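PDB 2OR0: hydroxylase from Rhodococcus sp., which probably acts as a flavin-dependent monooxygenase of the acyl-CoA dehydrogenase fold, inserting one atom of molecular oxygen into its substrate with the help of reduced flavin. Local coordinates for residues L183-P188 with Y222-A227; G145-G150 with G216-G221. All coordinates share one frame; numbering follows the deposited sequence.

Contact 1 (L183-P188 with Y222-A227); sequences LHVILP and YRTLNA
Arg223 and His184, the two residues with most surface buried here, sit toward opposite ends of a short antiparallel pairing. Strand 224-226, just before helix 227-232, pairs with strand 182-188 of the mixed sheet, whose other neighbour is strand 163-170. The Arg223 side chain runs extended from CG to NE alongside the partner strand, its CD lying 3.7 Å from Ile186 O. At its end NH1 comes to 3.8 Å from Pro188 CD, the two side chains crossing at about a right angle. A water in the plane of the guanidinium accepts from Arg223 NH1 and donates to Ile186 O, bridging the arginine to the backbone of Ile186. Arginine suits this place because its long chain can lie along the strand and still present NE to Glu119, in a salt bridge, and NH1 to the water. Its backbone takes part too: Ile186 N donates to Arg223 O (2.8 Å), and Ile186 CD1 packs 3.4 Å from the same oxygen.

At the other end His184 N and O both bond to Leu225, Leu225 N reaching His184 O at 2.9 Å. With CG beside the backbone N (chi1 -64°), the imidazole swings to where Ala227 CA lies over one ring face and Ala227 CB is 3.8 Å from His184 NE2. The small Ala227 side chain leaves the ring room to lie against the backbone here. Between the two ends, Val185 CG1 meets Thr224 CG2 at 4.0 Å. On the buried strand, the Glu108 bond at His184 ND1 would limit the turning of the ring; on the more open 222-227, salt bridge and water would hold the guanidinium.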
ATOM      1  N   LEU A 183     -17.101  10.396   2.380  1.00 35.99           N
ATOM      2  CA  LEU A 183     -16.235  11.143   1.477  1.00 33.74           C
ATOM      3  C   LEU A 183     -14.805  10.692   1.569  1.00 33.37           C
ATOM      4  O   LEU A 183     -14.395  10.132   2.603  1.00 31.88           O
ATOM      5  CB  LEU A 183     -16.235  12.640   1.831  1.00 33.64           C
ATOM      6  CG  LEU A 183     -17.542  13.460   1.870  1.00 34.20           C
ATOM      7  CD1 LEU A 183     -17.249  14.821   2.499  1.00 32.81           C
ATOM      8  CD2 LEU A 183     -18.145  13.660   0.482  1.00 31.89           C
ATOM      9  N   HIS A 184     -14.061  10.965   0.491  1.00 31.65           N
ATOM     10  CA  HIS A 184     -12.631  11.194   0.537  1.00 31.85           C
ATOM     11  C   HIS A 184     -12.370  12.702   0.412  1.00 32.04           C
ATOM     12  O   HIS A 184     -12.911  13.367  -0.489  1.00 32.11           O
ATOM     13  CB  HIS A 184     -11.912  10.444  -0.601  1.00 31.68           C
ATOM     14  CG  HIS A 184     -12.023   8.947  -0.525  1.00 33.53           C
ATOM     15  ND1 HIS A 184     -11.631   8.114  -1.559  1.00 32.89           N
ATOM     16  CD2 HIS A 184     -12.490   8.130   0.452  1.00 32.89           C
ATOM     17  CE1 HIS A 184     -11.843   6.854  -1.218  1.00 33.49           C
ATOM     18  NE2 HIS A 184     -12.369   6.835  -0.008  1.00 32.57           N
ATOM     19  N   VAL A 185     -11.553  13.257   1.305  1.00 31.80           N
ATOM     20  CA  VAL A 185     -11.348  14.716   1.358  1.00 30.98           C
ATOM     21  C   VAL A 185      -9.857  15.033   1.295  1.00 31.35           C
ATOM     22  O   VAL A 185      -9.030  14.272   1.817  1.00 31.13           O
ATOM     23  CB  VAL A 185     -11.997  15.348   2.651  1.00 31.82           C
ATOM     24  CG1 VAL A 185     -13.499  15.115   2.675  1.00 28.91           C
ATOM     25  CG2 VAL A 185     -11.353  14.799   3.943  1.00 29.10           C
ATOM     26  N   ILE A 186      -9.503  16.135   0.642  1.00 31.55           N
ATOM     27  CA  ILE A 186      -8.097  16.535   0.537  1.00 32.04           C
ATOM     28  C   ILE A 186      -7.841  17.794   1.378  1.00 32.43           C
ATOM     29  O   ILE A 186      -8.599  18.771   1.276  1.00 32.93           O
ATOM     30  CB  ILE A 186      -7.674  16.763  -0.946  1.00 32.28           C
ATOM     31  CG1 ILE A 186      -7.743  15.455  -1.738  1.00 34.17           C
ATOM     32  CG2 ILE A 186      -6.271  17.335  -1.052  1.00 30.40           C
ATOM     33  CD1 ILE A 186      -8.842  15.465  -2.791  1.00 37.45           C
ATOM     34  N   LEU A 187      -6.797  17.758   2.217  1.00 32.41           N
ATOM     35  CA  LEU A 187      -6.437  18.880   3.107  1.00 32.68           C
ATOM     36  C   LEU A 187      -4.968  19.181   2.983  1.00 32.70           C
ATOM     37  O   LEU A 187      -4.167  18.258   2.907  1.00 33.16           O
ATOM     38  CB  LEU A 187      -6.712  18.556   4.583  1.00 32.24           C
ATOM     39  CG  LEU A 187      -8.139  18.584   5.120  1.00 33.43           C
ATOM     40  CD1 LEU A 187      -8.922  17.398   4.628  1.00 33.67           C
ATOM     41  CD2 LEU A 187      -8.111  18.592   6.636  1.00 32.47           C
ATOM     42  N   PRO A 188      -4.600  20.476   2.953  1.00 32.55           N
ATOM     43  CA  PRO A 188      -3.193  20.838   3.024  1.00 32.54           C
ATOM     44  C   PRO A 188      -2.688  20.631   4.457  1.00 33.36           C
ATOM     45  O   PRO A 188      -3.502  20.647   5.386  1.00 32.79           O
ATOM     46  CB  PRO A 188      -3.200  22.326   2.670  1.00 32.50           C
ATOM     47  CG  PRO A 188      -4.577  22.802   3.027  1.00 31.62           C
ATOM     48  CD  PRO A 188      -5.484  21.651   2.813  1.00 32.63           C
ATOM     49  N   TYR A 222     -14.828  20.998  -4.233  1.00 33.41           N
ATOM     50  CA  TYR A 222     -13.944  20.518  -5.298  1.00 33.43           C
ATOM     51  C   TYR A 222     -12.741  19.695  -4.781  1.00 33.36           C
ATOM     52  O   TYR A 222     -12.021  19.077  -5.579  1.00 32.73           O
ATOM     53  CB  TYR A 222     -13.481  21.681  -6.201  1.00 32.72           C
ATOM     54  CG  TYR A 222     -12.383  22.566  -5.625  1.00 32.07           C
ATOM     55  CD1 TYR A 222     -11.051  22.213  -5.743  1.00 29.56           C
ATOM     56  CD2 TYR A 222     -12.696  23.780  -4.985  1.00 32.52           C
ATOM     57  CE1 TYR A 222     -10.049  23.009  -5.212  1.00 30.52           C
ATOM     58  CE2 TYR A 222     -11.706  24.586  -4.460  1.00 31.55           C
ATOM     59  CZ  TYR A 222     -10.387  24.204  -4.580  1.00 31.63           C
ATOM     60  OH  TYR A 222      -9.402  24.998  -4.048  1.00 30.08           O
ATOM     61  N   ARG A 223     -12.540  19.702  -3.457  1.00 33.45           N
ATOM     62  CA  ARG A 223     -11.484  18.914  -2.796  1.00 33.36           C
ATOM     63  C   ARG A 223     -12.020  17.640  -2.161  1.00 33.25           C
ATOM     64  O   ARG A 223     -11.382  17.054  -1.290  1.00 33.60           O
ATOM     65  CB  ARG A 223     -10.759  19.748  -1.738  1.00 33.34           C
ATOM     66  CG  ARG A 223      -9.789  20.744  -2.326  1.00 33.74           C
ATOM     67  CD  ARG A 223      -9.063  21.417  -1.220  1.00 33.56           C
ATOM     68  NE  ARG A 223      -8.243  22.528  -1.669  1.00 36.12           N
ATOM     69  CZ  ARG A 223      -7.704  23.433  -0.846  1.00 37.97           C
ATOM     70  NH1 ARG A 223      -7.913  23.356   0.475  1.00 35.90           N
ATOM     71  NH2 ARG A 223      -6.948  24.413  -1.340  1.00 37.12           N
ATOM     72  N   THR A 224     -13.191  17.208  -2.605  1.00 33.20           N
ATOM     73  CA  THR A 224     -13.803  15.999  -2.102  1.00 32.94           C
ATOM     74  C   THR A 224     -14.205  15.073  -3.253  1.00 32.94           C
ATOM     75  O   THR A 224     -14.381  15.525  -4.396  1.00 33.13           O
ATOM     76  CB  THR A 224     -15.039  16.290  -1.197  1.00 32.79           C
ATOM     77  OG1 THR A 224     -16.191  16.551  -1.994  1.00 34.66           O
ATOM     78  CG2 THR A 224     -14.803  17.475  -0.273  1.00 33.94           C
ATOM     79  N   LEU A 225     -14.308  13.784  -2.945  1.00 32.01           N
ATOM     80  CA  LEU A 225     -15.007  12.819  -3.780  1.00 31.81           C
ATOM     81  C   LEU A 225     -15.965  12.055  -2.889  1.00 31.83           C
ATOM     82  O   LEU A 225     -15.709  11.872  -1.699  1.00 31.60           O
ATOM     83  CB  LEU A 225     -14.037  11.837  -4.448  1.00 31.48           C
ATOM     84  CG  LEU A 225     -13.057  12.430  -5.472  1.00 32.56           C
ATOM     85  CD1 LEU A 225     -11.889  11.486  -5.839  1.00 31.21           C
ATOM     86  CD2 LEU A 225     -13.812  12.929  -6.754  1.00 32.03           C
ATOM     87  N   ASN A 226     -17.078  11.631  -3.465  1.00 31.19           N
ATOM     88  CA  ASN A 226     -17.991  10.743  -2.808  1.00 32.31           C
ATOM     89  C   ASN A 226     -17.345   9.328  -2.765  1.00 33.21           C
ATOM     90  O   ASN A 226     -17.050   8.745  -3.824  1.00 33.58           O
ATOM     91  CB  ASN A 226     -19.293  10.773  -3.609  1.00 31.65           C
ATOM     92  CG  ASN A 226     -20.332   9.850  -3.094  1.00 32.82           C
ATOM     93  OD1 ASN A 226     -20.042   8.819  -2.471  1.00 36.48           O
ATOM     94  ND2 ASN A 226     -21.586  10.199  -3.357  1.00 33.46           N
ATOM     95  N   ALA A 227     -17.128   8.788  -1.559  1.00 32.94           N
ATOM     96  CA  ALA A 227     -16.425   7.494  -1.391  1.00 32.82           C
ATOM     97  C   ALA A 227     -17.129   6.315  -2.046  1.00 32.41           C
ATOM     98  O   ALA A 227     -16.456   5.424  -2.549  1.00 31.84           O
ATOM     99  CB  ALA A 227     -16.155   7.174   0.091  1.00 33.17           C
TER
HETATM  100  O   HOH W   1      -9.137  21.317   2.088  1.00 29.91           O

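Contact 2 (G145-G150 with G216-G221); sequences GYVLKG and GAFVPG
A classic beta bulge marks one end of this antiparallel pairing between strands 145-155 and 217-220, where Gly216 and Ala217 together face Leu148. Ala217 N donates to Leu148 O at 3.1 Å, and Leu148 N returns a bond to Ala217 O. Gly216 CA presses to 3.1 Å from the same Leu148 O as a CA-H...O contact, so this one carbonyl meets both residues of the bulge. The chain turns a corner at Gly216, whose backbone angles (phi 166°) are readily adopted by glycine.

Beyond the bulge the ladder is regular. Val219 N points almost straight at Tyr146 O (2.7 Å, 179° at the hydrogen), and Tyr146 N donates to Val219 O. The pairing belongs to the beta domain that, in acyl-CoA dehydrogenase-like proteins, lies between the helical domains. One face of it carries Tyr146, Leu148, Ala217 and Val219: Leu148 CB meets Val219 CG2 at 4.3 Å, while Leu148 also packs on Val185 of strand 182-188. Aliphatic side chains suit the buried face between this strand pair and strand 182-188.

On the other side Phe218 has CG anti to the backbone N (chi1 170°), which brings the ring back toward the neighbouring strand. Phe218 CD1 comes 3.5 Å from Tyr146 O, approaching obliquely, and Val147 CG2 lies at the ring edge, 4.4 Å from Phe218 CD1. Pro220 N sits above one face of the ring, offset toward its rim. Gly145 closes the pairing, its CA 3.4 Å from Val219 O; with no side chain it lets the strands come together here, and its backbone angles are ones glycine adopts readily.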
ATOM      1  N   GLY A 145     -18.924  23.606   0.786  1.00 33.40           N
ATOM      2  CA  GLY A 145     -18.211  22.357   1.081  1.00 32.21           C
ATOM      3  C   GLY A 145     -18.526  21.738   2.432  1.00 31.39           C
ATOM      4  O   GLY A 145     -19.682  21.489   2.768  1.00 30.16           O
ATOM      5  N   TYR A 146     -17.484  21.460   3.212  1.00 31.50           N
ATOM      6  CA  TYR A 146     -17.693  20.794   4.506  1.00 31.05           C
ATOM      7  C   TYR A 146     -16.737  21.319   5.535  1.00 30.18           C
ATOM      8  O   TYR A 146     -15.671  21.851   5.181  1.00 29.83           O
ATOM      9  CB  TYR A 146     -17.476  19.284   4.376  1.00 32.16           C
ATOM     10  CG  TYR A 146     -18.321  18.628   3.311  1.00 32.70           C
ATOM     11  CD1 TYR A 146     -19.501  17.979   3.647  1.00 33.77           C
ATOM     12  CD2 TYR A 146     -17.925  18.648   1.968  1.00 34.44           C
ATOM     13  CE1 TYR A 146     -20.285  17.374   2.680  1.00 34.48           C
ATOM     14  CE2 TYR A 146     -18.702  18.025   0.970  1.00 35.05           C
ATOM     15  CZ  TYR A 146     -19.874  17.397   1.343  1.00 34.44           C
ATOM     16  OH  TYR A 146     -20.654  16.800   0.392  1.00 35.59           O
ATOM     17  N   VAL A 147     -17.086  21.138   6.816  1.00 29.20           N
ATOM     18  CA  VAL A 147     -16.097  21.374   7.873  1.00 28.53           C
ATOM     19  C   VAL A 147     -15.777  20.032   8.542  1.00 28.24           C
ATOM     20  O   VAL A 147     -16.687  19.268   8.905  1.00 27.11           O
ATOM     21  CB  VAL A 147     -16.504  22.463   8.897  1.00 29.54           C
ATOM     22  CG1 VAL A 147     -15.332  22.795   9.773  1.00 27.18           C
ATOM     23  CG2 VAL A 147     -16.938  23.766   8.163  1.00 28.14           C
ATOM     24  N   LEU A 148     -14.481  19.780   8.685  1.00 26.93           N
ATOM     25  CA  LEU A 148     -13.964  18.469   9.054  1.00 27.39           C
ATOM     26  C   LEU A 148     -13.387  18.431  10.471  1.00 26.20           C
ATOM     27  O   LEU A 148     -12.604  19.277  10.846  1.00 25.71           O
ATOM     28  CB  LEU A 148     -12.870  18.040   8.064  1.00 27.73           C
ATOM     29  CG  LEU A 148     -12.488  16.552   8.149  1.00 31.17           C
ATOM     30  CD1 LEU A 148     -13.503  15.688   7.431  1.00 29.66           C
ATOM     31  CD2 LEU A 148     -11.114  16.372   7.552  1.00 35.43           C
ATOM     32  N   LYS A 149     -13.767  17.412  11.216  1.00 26.34           N
ATOM     33  CA  LYS A 149     -13.166  17.143  12.512  1.00 27.15           C
ATOM     34  C   LYS A 149     -12.932  15.634  12.679  1.00 26.44           C
ATOM     35  O   LYS A 149     -13.801  14.831  12.373  1.00 26.77           O
ATOM     36  CB  LYS A 149     -14.083  17.635  13.632  1.00 26.38           C
ATOM     37  CG  LYS A 149     -13.442  17.518  14.990  1.00 29.91           C
ATOM     38  CD  LYS A 149     -14.428  17.609  16.136  1.00 32.09           C
ATOM     39  CE  LYS A 149     -13.622  17.679  17.455  1.00 32.02           C
ATOM     40  NZ  LYS A 149     -14.347  16.898  18.428  1.00 38.37           N
ATOM     41  N   GLY A 150     -11.779  15.259  13.205  1.00 26.52           N
ATOM     42  CA  GLY A 150     -11.556  13.859  13.580  1.00 25.95           C
ATOM     43  C   GLY A 150     -10.117  13.532  13.957  1.00 25.94           C
ATOM     44  O   GLY A 150      -9.236  14.408  13.978  1.00 25.17           O
ATOM     45  N   GLY A 216     -11.308  21.446  13.073  1.00 33.18           N
ATOM     46  CA  GLY A 216     -12.427  22.014  12.311  1.00 32.12           C
ATOM     47  C   GLY A 216     -11.881  22.787  11.118  1.00 32.37           C
ATOM     48  O   GLY A 216     -11.761  24.026  11.152  1.00 31.96           O
ATOM     49  N   ALA A 217     -11.513  22.035  10.077  1.00 31.89           N
ATOM     50  CA  ALA A 217     -10.948  22.576   8.856  1.00 31.68           C
ATOM     51  C   ALA A 217     -12.019  22.621   7.788  1.00 31.09           C
ATOM     52  O   ALA A 217     -12.723  21.635   7.553  1.00 31.52           O
ATOM     53  CB  ALA A 217      -9.790  21.731   8.392  1.00 31.06           C
ATOM     54  N   PHE A 218     -12.135  23.771   7.133  1.00 31.37           N
ATOM     55  CA  PHE A 218     -13.053  23.895   6.012  1.00 30.60           C
ATOM     56  C   PHE A 218     -12.449  23.205   4.786  1.00 30.39           C
ATOM     57  O   PHE A 218     -11.293  23.459   4.440  1.00 29.30           O
ATOM     58  CB  PHE A 218     -13.340  25.370   5.679  1.00 31.40           C
ATOM     59  CG  PHE A 218     -14.096  25.554   4.386  1.00 30.84           C
ATOM     60  CD1 PHE A 218     -15.437  25.188   4.299  1.00 31.49           C
ATOM     61  CD2 PHE A 218     -13.461  26.077   3.256  1.00 31.24           C
ATOM     62  CE1 PHE A 218     -16.150  25.352   3.101  1.00 33.07           C
ATOM     63  CE2 PHE A 218     -14.166  26.242   2.061  1.00 30.10           C
ATOM     64  CZ  PHE A 218     -15.495  25.875   1.982  1.00 31.28           C
ATOM     65  N   VAL A 219     -13.248  22.346   4.155  1.00 29.72           N
ATOM     66  CA  VAL A 219     -12.843  21.652   2.933  1.00 30.50           C
ATOM     67  C   VAL A 219     -13.849  21.983   1.810  1.00 30.66           C
ATOM     68  O   VAL A 219     -15.020  21.596   1.882  1.00 30.10           O
ATOM     69  CB  VAL A 219     -12.739  20.101   3.141  1.00 30.33           C
ATOM     70  CG1 VAL A 219     -12.283  19.413   1.839  1.00 30.36           C
ATOM     71  CG2 VAL A 219     -11.771  19.749   4.295  1.00 29.82           C
ATOM     72  N   PRO A 220     -13.398  22.732   0.788  1.00 31.54           N
ATOM     73  CA  PRO A 220     -14.245  23.054  -0.380  1.00 32.40           C
ATOM     74  C   PRO A 220     -14.761  21.812  -1.113  1.00 33.51           C
ATOM     75  O   PRO A 220     -14.096  20.760  -1.078  1.00 34.17           O
ATOM     76  CB  PRO A 220     -13.311  23.868  -1.295  1.00 32.95           C
ATOM     77  CG  PRO A 220     -11.918  23.715  -0.729  1.00 32.25           C
ATOM     78  CD  PRO A 220     -12.048  23.329   0.709  1.00 30.99           C
ATOM     79  N   GLY A 221     -15.933  21.920  -1.756  1.00 33.45           N
ATOM     80  CA  GLY A 221     -16.548  20.812  -2.504  1.00 33.55           C
ATOM     81  C   GLY A 221     -15.603  20.169  -3.532  1.00 34.11           C
ATOM     82  O   GLY A 221     -15.559  18.934  -3.666  1.00 34.28           O
TER

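Overall arrangement
Both contacts are antiparallel pairings in the same mixed sheet, with centres about 9 Å apart, and strands 217-220 and 224-226 follow each other in the chain. Where they meet, Leu187 CD1 packs on Val219 CG2 and Leu148 CD2, and Thr224 CG2 touches Val219 CG1, so the two share an apolar layer. Both are partly buried; contact 1 lies nearer the chain centre and meets helix 114-121, whereas contact 2 is the more exposed, notably at Phe218 and Gly216. Both rest on backbone bonds: contact 1 adds His184 and Arg223 with acid partners and a bridging water, contact 2 mainly apolar side chains, glycines and a bulge. Gly221 O, bonded to Thr224 OG1, links them.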